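GST N-terminal domain-containing protein (Pseudomonas syringae pv. tomato, PDB 3IC8) is of unknown function but has the fold of a glutathione S-transferase, consistent with a role in glutathione-dependent chemistry. Local coordinates at residues L13-K17 and H187-F191; M21-K25 and M69-E74; P80-P84 and P178-F183; D42-L46 and S228-I232; T47-K52 and V269-E273. All blocks are in the same frame, centred on the assembly; numbering follows the deposited sequence.

Interaction 1 (L13-K17 and H187-F191); sequences LFAEK and HTLWF
Aromatic packing between Phe14 and Phe191, extended by His187, joins the two domains of this glutathione S-transferase fold: residues 13-17 lead into the first helix of the thioredoxin-like domain, and residues 187-191 lie on helix 180-193 of the all-helical domain. The Phe191 rim points at the face of Phe14, a T-shaped pair with centroids 5.0 Å apart. Leu13 CB touches Phe191 CE1 (3.6 Å), while Leu13 CD2 reaches Trp190 NE1. With CG anti to its backbone N (chi1 -173°), His187 carries its imidazole to the backbone of residues 13-14, Lys17 CB over one face and Phe191 CE2 over the other. His187 CE1 lies 2.9 Å from Leu13 O, in the plane of the imidazole, whereas His187 NE2 makes only a weak hydrogen bond to Phe14 O (3.4 Å, 130°). Glu16 CG sits on the five-membered ring of Trp190, 3.9 Å from its centroid. His187 ND1 and Trp190 NE1 are buried without a partner in the model. The polar ends turn to other residues, Glu16 to His220 and Arg19, Lys17 to Asp99. Pro196 and Thr11 of a second subunit pack on Phe14 and Trp190, respectively. Helix 88-110 flanks Phe14 through Phe103, helix 206-216 Trp190 through Leu216.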
# COMPACT_ATOMS: atom_id res chain seq x y z
N LEU A 13 22.37 -6.16 -6.56
CA LEU A 13 21.14 -6.78 -6.95
C LEU A 13 21.23 -8.25 -6.77
O LEU A 13 20.27 -8.90 -6.52
CB LEU A 13 20.84 -6.49 -8.40
CG LEU A 13 20.61 -5.06 -8.82
CD1 LEU A 13 20.74 -4.98 -10.27
CD2 LEU A 13 19.26 -4.65 -8.43
N PHE A 14 22.43 -8.76 -6.92
CA PHE A 14 22.70 -10.17 -6.78
C PHE A 14 22.53 -10.71 -5.38
O PHE A 14 22.28 -11.87 -5.19
CB PHE A 14 24.04 -10.52 -7.39
CG PHE A 14 24.08 -10.42 -8.88
CD1 PHE A 14 23.85 -11.49 -9.66
CD2 PHE A 14 24.33 -9.23 -9.48
CE1 PHE A 14 23.87 -11.38 -10.98
CE2 PHE A 14 24.35 -9.13 -10.81
CZ PHE A 14 24.12 -10.19 -11.56
N ALA A 15 22.66 -9.84 -4.39
CA ALA A 15 22.55 -10.19 -3.01
C ALA A 15 21.19 -9.94 -2.40
O ALA A 15 21.04 -10.05 -1.23
CB ALA A 15 23.58 -9.47 -2.24
N GLU A 16 20.24 -9.54 -3.21
CA GLU A 16 18.90 -9.25 -2.73
C GLU A 16 18.14 -10.44 -2.19
O GLU A 16 17.42 -10.32 -1.26
CB GLU A 16 18.11 -8.50 -3.78
CG GLU A 16 16.79 -8.02 -3.35
CD GLU A 16 16.84 -6.85 -2.39
OE1 GLU A 16 15.76 -6.47 -1.95
OE2 GLU A 16 17.91 -6.33 -2.07
N LYS A 17 18.29 -11.59 -2.80
CA LYS A 17 17.54 -12.73 -2.38
C LYS A 17 17.85 -13.05 -0.93
O LYS A 17 16.97 -13.29 -0.19
CB LYS A 17 17.79 -13.92 -3.29
CG LYS A 17 17.42 -15.26 -2.70
CD LYS A 17 17.02 -16.26 -3.72
CE LYS A 17 18.16 -17.15 -4.14
NZ LYS A 17 17.85 -18.55 -3.97
N HIS A 187 13.40 -13.09 -6.98
CA HIS A 187 14.69 -12.51 -7.18
C HIS A 187 14.93 -12.24 -8.64
O HIS A 187 15.44 -11.22 -8.98
CB HIS A 187 15.76 -13.45 -6.67
CG HIS A 187 17.13 -12.89 -6.68
ND1 HIS A 187 17.39 -11.56 -6.48
CD2 HIS A 187 18.33 -13.48 -6.85
CE1 HIS A 187 18.69 -11.36 -6.52
NE2 HIS A 187 19.28 -12.51 -6.74
N THR A 188 14.54 -13.15 -9.51
CA THR A 188 14.75 -12.95 -10.94
C THR A 188 14.01 -11.74 -11.47
O THR A 188 14.52 -11.00 -12.23
CB THR A 188 14.46 -14.23 -11.82
OG1 THR A 188 13.08 -14.34 -12.14
CG2 THR A 188 14.88 -15.45 -11.15
N LEU A 189 12.78 -11.57 -11.03
CA LEU A 189 11.94 -10.47 -11.44
C LEU A 189 12.43 -9.12 -10.97
O LEU A 189 12.15 -8.12 -11.56
CB LEU A 189 10.53 -10.71 -10.98
CG LEU A 189 10.00 -12.01 -11.49
CD1 LEU A 189 8.57 -12.07 -11.25
CD2 LEU A 189 10.27 -12.17 -12.93
N TRP A 190 13.14 -9.12 -9.88
CA TRP A 190 13.66 -7.95 -9.26
C TRP A 190 14.64 -7.28 -10.21
O TRP A 190 14.71 -6.08 -10.28
CB TRP A 190 14.29 -8.33 -7.93
CG TRP A 190 15.07 -7.31 -7.28
CD1 TRP A 190 16.37 -7.34 -7.05
CD2 TRP A 190 14.59 -6.11 -6.72
NE1 TRP A 190 16.76 -6.23 -6.40
CE2 TRP A 190 15.67 -5.45 -6.18
CE3 TRP A 190 13.34 -5.52 -6.64
CZ2 TRP A 190 15.57 -4.24 -5.58
CZ3 TRP A 190 13.23 -4.32 -6.03
CH2 TRP A 190 14.33 -3.69 -5.51
N PHE A 191 15.38 -8.07 -10.96
CA PHE A 191 16.28 -7.54 -11.95
C PHE A 191 15.52 -6.78 -13.03
O PHE A 191 15.93 -5.73 -13.43
CB PHE A 191 17.13 -8.65 -12.59
CG PHE A 191 18.23 -9.14 -11.72
CD1 PHE A 191 19.47 -8.57 -11.78
CD2 PHE A 191 18.04 -10.17 -10.87
CE1 PHE A 191 20.47 -9.03 -10.99
CE2 PHE A 191 19.03 -10.61 -10.08
CZ PHE A 191 20.25 -10.05 -10.14

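Interaction 2 (M21-K25 and M69-E74); sequences MLGFK and MARRLE
The helices that bring Met21 against Ala70 and Lys25 against Leu73 run almost parallel, their axes 11.1 Å apart at closest and inclined by 17°. So wide a spacing leaves room for long side chains, and selenomethionines fill much of it. Met21 extends from its backbone and then bends at chi3 (65°), which puts CE on the other helix. There it crosses Met69 obliquely, Met21 CE 3.4 Å from Met69 CE, and the same Met21 methyl lies 3.5 Å from Ala70 CB. Further along, Leu22 CD2 and Leu73 CD2 touch at 4.2 Å. Lys25 bends at chi2 and brings CE past Leu73 O, so that its amine arrives above the carboxylate plane of Glu74, 38° out of it, in a salt bridge with Lys25 NZ 3.1 Å from Glu74 OE2. The two helices share one side of the thioredoxin-like sheet, where Leu22 and Met69 both rest on Leu6 of strand 4-8, an arrangement expected of the glutathione S-transferase N-terminal domain. The ion pair stands at the end of the apolar interface and is not isolated: Lys25 NZ also bonds Pro80 O and Lys77 O, and the Glu74 carboxylate receives the backbone N-H groups of Phe82 and Tyr83. Such a network should favour the charged forms of both residues despite the burial of Lys25, and it ties the two helices to the loop 80-84 that follows helix 66-76.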
# COMPACT_ATOMS: atom_id res chain seq x y z
N MSE A 21 15.43 -13.17 2.41
CA MSE A 21 15.36 -14.37 3.18
C MSE A 21 15.42 -14.01 4.64
O MSE A 21 14.72 -14.55 5.44
CB MSE A 21 16.48 -15.32 2.81
CG MSE A 21 16.24 -16.17 1.59
SE MSE A 21 17.78 -16.96 0.81
CE MSE A 21 18.32 -18.11 2.15
N LEU A 22 16.27 -13.07 4.97
CA LEU A 22 16.33 -12.58 6.32
C LEU A 22 15.05 -11.89 6.72
O LEU A 22 14.65 -11.98 7.83
CB LEU A 22 17.56 -11.72 6.54
CG LEU A 22 18.84 -12.53 6.48
CD1 LEU A 22 20.03 -11.68 6.39
CD2 LEU A 22 18.96 -13.41 7.61
N GLY A 23 14.42 -11.19 5.81
CA GLY A 23 13.15 -10.56 6.08
C GLY A 23 12.00 -11.49 6.37
O GLY A 23 11.21 -11.23 7.24
N PHE A 24 11.90 -12.55 5.61
CA PHE A 24 10.86 -13.53 5.74
C PHE A 24 10.96 -14.20 7.09
O PHE A 24 9.99 -14.42 7.74
CB PHE A 24 11.01 -14.50 4.57
CG PHE A 24 10.09 -15.66 4.60
CD1 PHE A 24 8.77 -15.53 4.30
CD2 PHE A 24 10.57 -16.89 4.88
CE1 PHE A 24 7.98 -16.57 4.31
CE2 PHE A 24 9.75 -17.93 4.88
CZ PHE A 24 8.47 -17.77 4.59
N LYS A 25 12.16 -14.49 7.51
CA LYS A 25 12.43 -15.04 8.82
C LYS A 25 12.21 -14.11 10.02
O LYS A 25 12.07 -14.57 11.11
CB LYS A 25 13.80 -15.68 8.86
CG LYS A 25 13.90 -16.97 8.14
CD LYS A 25 12.99 -18.00 8.68
CE LYS A 25 13.29 -19.31 8.04
NZ LYS A 25 12.35 -20.37 8.37
N MSE A 69 22.10 -21.63 3.03
CA MSE A 69 21.81 -20.61 4.00
C MSE A 69 20.37 -20.72 4.43
O MSE A 69 20.06 -20.53 5.57
CB MSE A 69 22.08 -19.26 3.39
CG MSE A 69 21.93 -18.11 4.31
SE MSE A 69 22.04 -16.37 3.48
CE MSE A 69 20.29 -15.77 3.74
N ALA A 70 19.51 -21.06 3.50
CA ALA A 70 18.11 -21.22 3.80
C ALA A 70 17.87 -22.32 4.77
O ALA A 70 17.08 -22.18 5.66
CB ALA A 70 17.36 -21.48 2.55
N ARG A 71 18.53 -23.43 4.60
CA ARG A 71 18.42 -24.51 5.54
C ARG A 71 18.94 -24.25 6.94
O ARG A 71 18.40 -24.73 7.87
CB ARG A 71 18.97 -25.79 4.95
CG ARG A 71 18.08 -26.27 3.88
CD ARG A 71 18.58 -27.42 3.13
NE ARG A 71 17.83 -27.57 1.90
CZ ARG A 71 16.69 -28.21 1.80
NH1 ARG A 71 16.15 -28.77 2.83
NH2 ARG A 71 16.10 -28.30 0.65
N ARG A 72 20.03 -23.52 7.06
CA ARG A 72 20.54 -23.08 8.32
C ARG A 72 19.59 -22.14 8.99
O ARG A 72 19.43 -22.18 10.17
CB ARG A 72 21.90 -22.45 8.16
CG ARG A 72 22.52 -22.00 9.42
CD ARG A 72 22.44 -23.06 10.47
NE ARG A 72 22.99 -22.66 11.75
CZ ARG A 72 22.28 -22.19 12.76
NH1 ARG A 72 20.99 -22.05 12.65
NH2 ARG A 72 22.85 -21.87 13.88
N LEU A 73 18.97 -21.28 8.22
CA LEU A 73 17.96 -20.38 8.73
C LEU A 73 16.75 -21.10 9.27
O LEU A 73 16.21 -20.74 10.28
CB LEU A 73 17.53 -19.41 7.65
CG LEU A 73 18.48 -18.28 7.33
CD1 LEU A 73 17.91 -17.35 6.32
CD2 LEU A 73 18.94 -17.54 8.55
N GLU A 74 16.34 -22.12 8.56
CA GLU A 74 15.21 -22.93 8.89
C GLU A 74 15.45 -23.59 10.22
O GLU A 74 14.55 -23.76 10.99
CB GLU A 74 14.96 -23.95 7.78
CG GLU A 74 13.72 -24.74 7.94
CD GLU A 74 12.60 -24.26 7.07
OE1 GLU A 74 11.75 -25.05 6.68
OE2 GLU A 74 12.57 -23.07 6.77

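Interaction 3 (P80-P84 and P178-F183)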
# COMPACT_ATOMS: atom_id res chain seq x y z
N PRO A 80 8.17 -18.62 10.05
CA PRO A 80 7.57 -19.27 8.90
C PRO A 80 8.57 -20.06 8.10
O PRO A 80 9.71 -19.75 8.10
CB PRO A 80 7.08 -18.09 8.08
CG PRO A 80 7.95 -17.05 8.40
CD PRO A 80 8.37 -17.20 9.79
N ALA A 81 8.12 -21.08 7.41
CA ALA A 81 9.01 -22.04 6.81
C ALA A 81 9.31 -21.81 5.37
O ALA A 81 8.44 -21.57 4.57
CB ALA A 81 8.51 -23.42 7.01
N PHE A 82 10.58 -21.90 5.06
CA PHE A 82 11.07 -21.98 3.71
C PHE A 82 10.60 -23.25 3.04
O PHE A 82 10.32 -23.23 1.89
CB PHE A 82 12.58 -21.93 3.68
CG PHE A 82 13.14 -20.58 3.81
CD1 PHE A 82 12.59 -19.53 3.15
CD2 PHE A 82 14.19 -20.35 4.62
CE1 PHE A 82 13.11 -18.33 3.29
CE2 PHE A 82 14.69 -19.14 4.74
CZ PHE A 82 14.15 -18.14 4.09
N TYR A 83 10.51 -24.35 3.76
CA TYR A 83 10.04 -25.57 3.16
C TYR A 83 8.86 -26.18 3.84
O TYR A 83 9.00 -26.99 4.70
CB TYR A 83 11.14 -26.60 3.16
CG TYR A 83 12.41 -26.11 2.58
CD1 TYR A 83 13.34 -25.50 3.35
CD2 TYR A 83 12.67 -26.27 1.25
CE1 TYR A 83 14.46 -25.07 2.84
CE2 TYR A 83 13.81 -25.84 0.73
CZ TYR A 83 14.70 -25.23 1.53
OH TYR A 83 15.87 -24.78 1.04
N PRO A 84 7.68 -25.83 3.40
CA PRO A 84 6.45 -26.23 4.06
C PRO A 84 6.23 -27.72 4.09
O PRO A 84 6.51 -28.37 3.12
CB PRO A 84 5.40 -25.60 3.16
CG PRO A 84 6.07 -24.64 2.44
CD PRO A 84 7.40 -25.07 2.21
N PRO A 178 3.87 -19.40 1.65
CA PRO A 178 5.12 -18.91 1.13
C PRO A 178 6.25 -19.91 1.31
O PRO A 178 6.23 -20.73 2.16
CB PRO A 178 5.36 -17.65 1.94
CG PRO A 178 4.55 -17.78 3.08
CD PRO A 178 3.41 -18.58 2.76
N SER A 179 7.24 -19.80 0.46
CA SER A 179 8.32 -20.74 0.44
C SER A 179 9.57 -20.08 -0.09
O SER A 179 9.53 -19.00 -0.55
CB SER A 179 7.98 -22.00 -0.34
OG SER A 179 7.25 -21.76 -1.50
N ILE A 180 10.67 -20.79 -0.04
CA ILE A 180 11.94 -20.34 -0.54
C ILE A 180 11.79 -20.14 -2.03
O ILE A 180 12.45 -19.34 -2.62
CB ILE A 180 13.07 -21.31 -0.18
CG1 ILE A 180 14.41 -20.82 -0.68
CG2 ILE A 180 12.85 -22.62 -0.77
CD1 ILE A 180 14.84 -19.55 -0.12
N ALA A 181 10.88 -20.88 -2.62
CA ALA A 181 10.59 -20.74 -4.03
C ALA A 181 10.04 -19.39 -4.44
O ALA A 181 10.35 -18.93 -5.49
CB ALA A 181 9.71 -21.84 -4.49
N ASP A 182 9.24 -18.75 -3.60
CA ASP A 182 8.73 -17.45 -3.94
C ASP A 182 9.88 -16.49 -4.09
O ASP A 182 9.92 -15.69 -4.97
CB ASP A 182 7.80 -16.93 -2.85
CG ASP A 182 6.54 -17.70 -2.73
OD1 ASP A 182 5.68 -17.50 -3.56
OD2 ASP A 182 6.40 -18.50 -1.80
N PHE A 183 10.82 -16.59 -3.19
CA PHE A 183 12.00 -15.77 -3.26
C PHE A 183 12.91 -16.02 -4.44
O PHE A 183 13.42 -15.12 -5.04
CB PHE A 183 12.72 -15.84 -1.94
CG PHE A 183 11.89 -15.38 -0.83
CD1 PHE A 183 11.73 -14.05 -0.60
CD2 PHE A 183 11.24 -16.25 -0.04
CE1 PHE A 183 10.96 -13.63 0.39
CE2 PHE A 183 10.47 -15.82 0.95
CZ PHE A 183 10.33 -14.51 1.17
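With CG1 anti to its own N (chi1 -179°), Ile180 carries CD1 over one face of the Phe82 ring, while Phe82 keeps CG anti to its carbonyl carbon and presents that face to it. Ile180 CD1 sits 4.2 Å from the Phe82 ring centroid, displaced toward the rim, a CH-pi contact; separately, Ile180 CB packs 3.8 Å from Phe82 CD1. The other branch of the isoleucine turns to the tyrosine, Ile180 CG2 touching Tyr83 CE2 at 3.7 Å, the two side chains lying alongside and pointing the same way. One backbone bond spans the segments, Ile180 N to Phe82 O, 3.1 Å long and 159° at the hydrogen, taken in the carbonyl plane on a lone pair; it docks the linker after helix 66-76 on the opening turn of helix 180-193. The sequence Ser-Ile-Ala-Asp here matches the Ser/Thr-X-X-Asp capping box that glutathione S-transferases carry at the start of this helix. Its aspartate half is formed: Ser179 N donates to Asp182 OD2 at 2.7 Å, met nearly along the C-O bond, while Ser179 OG gives the same oxygen a weak bond. Asp182 OD1 is held by Leu174 N and Trp211 NE1. At the Phe82 edge, Phe82 CE1 lies 4.3 Å from Phe183 CE2, and Phe24 of helix 16-25 packs against both phenylalanine rings.

Interaction 4 (D42-L46 and S228-I232); sequences DLTAL and SAAAI
Asp42 reaches across to Ser228, the first of several residues of helix 41-47 that meet helix 228-237. The two helical segments are nearly parallel, inclined by 17° with axes 9.7 Å apart. The carboxylate of Asp42 projects toward the opening turn of the partner helix, where Asp42 OD2 accepts a hydrogen bond from Ser228 OG; the modelled 2.5 Å is very short, and its precise value is doubtful. Ser228 places OG between its N and carbonyl carbon (chi1 77°), which turns the hydroxyl to the aspartate. A negative group near the start of a helix would probably be welcomed by the helix dipole, and Asp42 OD1 forms a salt bridge with Arg292. The backbone of Asp42 joins in through a water that donates to Ser228 O (2.8 Å) and, more weakly, to Asp42 O (3.3 Å). Meanwhile Asp42 CB lies 4.0 Å from Ile232 CD1. One turn later, Ala45 CB approaches the same methyl, Ile232 CD1, at 4.1 Å, so Ile232 lies against both Asp42 and Ala45. Leu46 then lays CD2 beside the far end of the interface, 4.3 Å from Ile232 CG1. The contact thus grades from polar at Asp42 to apolar at Leu46. Strand 4-8 adjoins it, its His7 touching both Leu46 and Ala231. Gln57 of strand 55-58 bonds Ala231 O, and Arg288 of strand 284-290 bonds Ala45 O, so both helices are fastened to the sheet.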
# COMPACT_ATOMS: atom_id res chain seq x y z
N ASP A 42 39.62 -10.26 4.67
CA ASP A 42 38.78 -10.53 5.80
C ASP A 42 37.73 -11.58 5.49
O ASP A 42 37.38 -12.36 6.34
CB ASP A 42 38.16 -9.25 6.36
CG ASP A 42 39.19 -8.29 6.86
OD1 ASP A 42 40.37 -8.51 6.56
OD2 ASP A 42 38.85 -7.32 7.54
N LEU A 43 37.22 -11.60 4.28
CA LEU A 43 36.32 -12.66 3.90
C LEU A 43 36.95 -14.03 3.81
O LEU A 43 36.45 -14.96 4.39
CB LEU A 43 35.70 -12.30 2.58
CG LEU A 43 34.37 -12.85 2.14
CD1 LEU A 43 34.57 -13.81 1.06
CD2 LEU A 43 33.61 -13.46 3.25
N THR A 44 38.05 -14.15 3.11
CA THR A 44 38.75 -15.43 2.99
C THR A 44 39.39 -15.89 4.27
O THR A 44 39.72 -17.03 4.41
CB THR A 44 39.78 -15.41 1.92
OG1 THR A 44 40.63 -14.30 2.12
CG2 THR A 44 39.13 -15.27 0.59
N ALA A 45 39.53 -14.98 5.20
CA ALA A 45 39.99 -15.33 6.51
C ALA A 45 39.02 -16.28 7.15
O ALA A 45 39.44 -17.18 7.81
CB ALA A 45 40.12 -14.12 7.34
N LEU A 46 37.73 -16.08 6.92
CA LEU A 46 36.73 -17.05 7.31
C LEU A 46 36.46 -18.18 6.34
O LEU A 46 36.46 -19.31 6.71
CB LEU A 46 35.43 -16.34 7.62
CG LEU A 46 35.50 -15.07 8.43
CD1 LEU A 46 34.25 -14.33 8.25
CD2 LEU A 46 35.71 -15.34 9.86
N SER A 228 34.15 -5.85 9.39
CA SER A 228 34.72 -7.12 9.00
C SER A 228 35.70 -7.67 9.99
O SER A 228 35.79 -8.84 10.19
CB SER A 228 35.31 -7.06 7.60
OG SER A 228 36.53 -6.41 7.57
N ALA A 229 36.45 -6.79 10.61
CA ALA A 229 37.37 -7.15 11.65
C ALA A 229 36.68 -7.69 12.87
O ALA A 229 37.14 -8.61 13.49
CB ALA A 229 38.23 -5.99 11.99
N ALA A 230 35.57 -7.09 13.23
CA ALA A 230 34.81 -7.53 14.38
C ALA A 230 34.30 -8.93 14.15
O ALA A 230 34.20 -9.71 15.04
CB ALA A 230 33.71 -6.60 14.66
N ALA A 231 33.96 -9.21 12.92
CA ALA A 231 33.48 -10.50 12.53
C ALA A 231 34.53 -11.57 12.65
O ALA A 231 34.25 -12.66 13.04
CB ALA A 231 32.96 -10.43 11.16
N ILE A 232 35.76 -11.26 12.30
CA ILE A 232 36.80 -12.21 12.51
C ILE A 232 36.98 -12.50 13.99
O ILE A 232 37.13 -13.62 14.38
CB ILE A 232 38.10 -11.70 11.95
CG1 ILE A 232 38.03 -11.72 10.45
CG2 ILE A 232 39.20 -12.57 12.36
CD1 ILE A 232 39.12 -11.05 9.80
O HOH W 1 35.19 -10.61 8.09

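Interaction 5 (T47-K52 and V269-E273); sequences TGGYRK and VEAVE
Glu270 crosses from the approach to strand 272-279 toward Arg51, touching the loop after helix 41-47 with almost every atom. Its CB lies 3.1 Å from Gly49 O, and CG passes the same carbonyl oxygen at 3.8 Å. From there the chain is extended (chi2 -179°), which delivers CD to the backbone of Arg51. Arg51 N donates to Glu270 OE1 (2.8 Å, 157°) from above the carboxylate plane. Glu270 OE2 goes to the side chain of the same residue: it lies over a face of the guanidinium, 3.3 Å from Arg51 NE, with the two flat groups turned 75° to one another. This is a salt bridge of charges only, since no N-H points at OE2, and a single carboxylate holds both the backbone and the side chain of Arg51. The contact joins the loop between helix 41-47 and strand 55-58 of the thioredoxin-like domain to strand 272-279, late in the chain. Glu270 is itself the centre of an inverse gamma turn. Within the loop, Thr47 makes an ST turn: Thr47 OG1 accepts from Gly49 N and donates to Tyr50 O at 2.9 Å. Gly48, with positive phi, is where the chain leaves the helix, and Val272 packs against that exit, CG1 3.5 Å from Thr47 O. The other methyl, Val272 CG2, reaches Tyr50 CB at 4.1 Å. Val272 also pairs by backbone bonds with Ile262 of strand 259-264.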
# COMPACT_ATOMS: atom_id res chain seq x y z
N THR A 47 36.21 -17.88 5.09
CA THR A 47 35.90 -18.89 4.09
C THR A 47 36.99 -19.87 3.70
O THR A 47 36.70 -20.97 3.32
CB THR A 47 35.36 -18.29 2.85
OG1 THR A 47 36.35 -17.48 2.26
CG2 THR A 47 34.18 -17.46 3.17
N GLY A 48 38.24 -19.46 3.76
CA GLY A 48 39.27 -20.25 3.14
C GLY A 48 39.44 -19.96 1.67
O GLY A 48 40.08 -20.69 0.96
N GLY A 49 38.91 -18.85 1.23
CA GLY A 49 38.98 -18.49 -0.16
C GLY A 49 37.77 -18.61 -1.05
O GLY A 49 37.81 -18.13 -2.15
N TYR A 50 36.68 -19.18 -0.58
CA TYR A 50 35.47 -19.10 -1.33
C TYR A 50 35.05 -17.66 -1.27
O TYR A 50 35.02 -17.07 -0.23
CB TYR A 50 34.41 -19.97 -0.68
CG TYR A 50 33.09 -19.98 -1.38
CD1 TYR A 50 32.88 -20.76 -2.47
CD2 TYR A 50 32.04 -19.22 -0.92
CE1 TYR A 50 31.70 -20.78 -3.10
CE2 TYR A 50 30.85 -19.24 -1.54
CZ TYR A 50 30.68 -20.02 -2.64
OH TYR A 50 29.48 -20.03 -3.27
N ARG A 51 34.75 -17.08 -2.41
CA ARG A 51 34.40 -15.68 -2.42
C ARG A 51 33.08 -15.31 -3.01
O ARG A 51 32.87 -14.18 -3.31
CB ARG A 51 35.50 -14.85 -3.03
CG ARG A 51 36.74 -14.86 -2.22
CD ARG A 51 37.66 -13.82 -2.66
NE ARG A 51 38.24 -14.13 -3.95
CZ ARG A 51 39.37 -14.79 -4.10
NH1 ARG A 51 40.05 -15.23 -3.06
NH2 ARG A 51 39.81 -15.02 -5.31
N LYS A 52 32.18 -16.25 -3.17
CA LYS A 52 30.88 -15.88 -3.66
C LYS A 52 29.97 -15.60 -2.49
O LYS A 52 29.84 -16.39 -1.60
CB LYS A 52 30.31 -16.97 -4.53
CG LYS A 52 29.35 -16.47 -5.53
CD LYS A 52 27.95 -16.96 -5.24
CE LYS A 52 27.51 -17.95 -6.26
NZ LYS A 52 26.51 -17.38 -7.18
N VAL A 269 38.68 -22.48 -9.10
CA VAL A 269 39.84 -21.73 -8.68
C VAL A 269 39.93 -21.51 -7.19
O VAL A 269 40.98 -21.69 -6.62
CB VAL A 269 39.84 -20.37 -9.37
CG1 VAL A 269 40.76 -19.41 -8.67
CG2 VAL A 269 40.23 -20.53 -10.82
N GLU A 270 38.84 -21.09 -6.55
CA GLU A 270 38.87 -20.83 -5.12
C GLU A 270 38.56 -22.05 -4.29
O GLU A 270 37.63 -22.02 -3.51
CB GLU A 270 37.84 -19.76 -4.76
CG GLU A 270 37.47 -18.81 -5.87
CD GLU A 270 36.46 -17.75 -5.45
OE1 GLU A 270 35.37 -18.11 -4.97
OE2 GLU A 270 36.74 -16.56 -5.63
N ALA A 271 39.32 -23.11 -4.43
CA ALA A 271 39.03 -24.31 -3.69
C ALA A 271 39.36 -24.08 -2.25
O ALA A 271 40.20 -23.27 -1.94
CB ALA A 271 39.81 -25.44 -4.22
N VAL A 272 38.69 -24.78 -1.35
CA VAL A 272 38.94 -24.58 0.05
C VAL A 272 39.43 -25.84 0.69
O VAL A 272 38.82 -26.87 0.57
CB VAL A 272 37.69 -24.15 0.75
CG1 VAL A 272 37.95 -24.02 2.20
CG2 VAL A 272 37.22 -22.87 0.22
N GLU A 273 40.55 -25.75 1.39
CA GLU A 273 41.21 -26.92 1.93
C GLU A 273 41.07 -27.07 3.42
O GLU A 273 40.99 -26.12 4.13
CB GLU A 273 42.67 -26.89 1.55

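Overall arrangement
Interactions 1, 2 and 3 are buried contacts, whereas 4 and 5 are partly buried and farther from the chain's centre, with interaction 3 on the opposite side of that centre from both. Helix 16-25 serves interactions 1 and 2, and helix 180-193 serves 1 and 3; interaction 1 joins the two domains, and interaction 3 docks the loop 80-84 on the start of helix 180-193. Lys25 and Glu74 of interaction 2 bond directly to the backbone of 80-84. Aromatic and aliphatic contacts dominate this group, with one ion pair that has further backbone partners. Interactions 4 and 5 follow one another along 42-52, touch through Thr44 and Gly49, and rely more on carboxylates, Asp42 and Glu270.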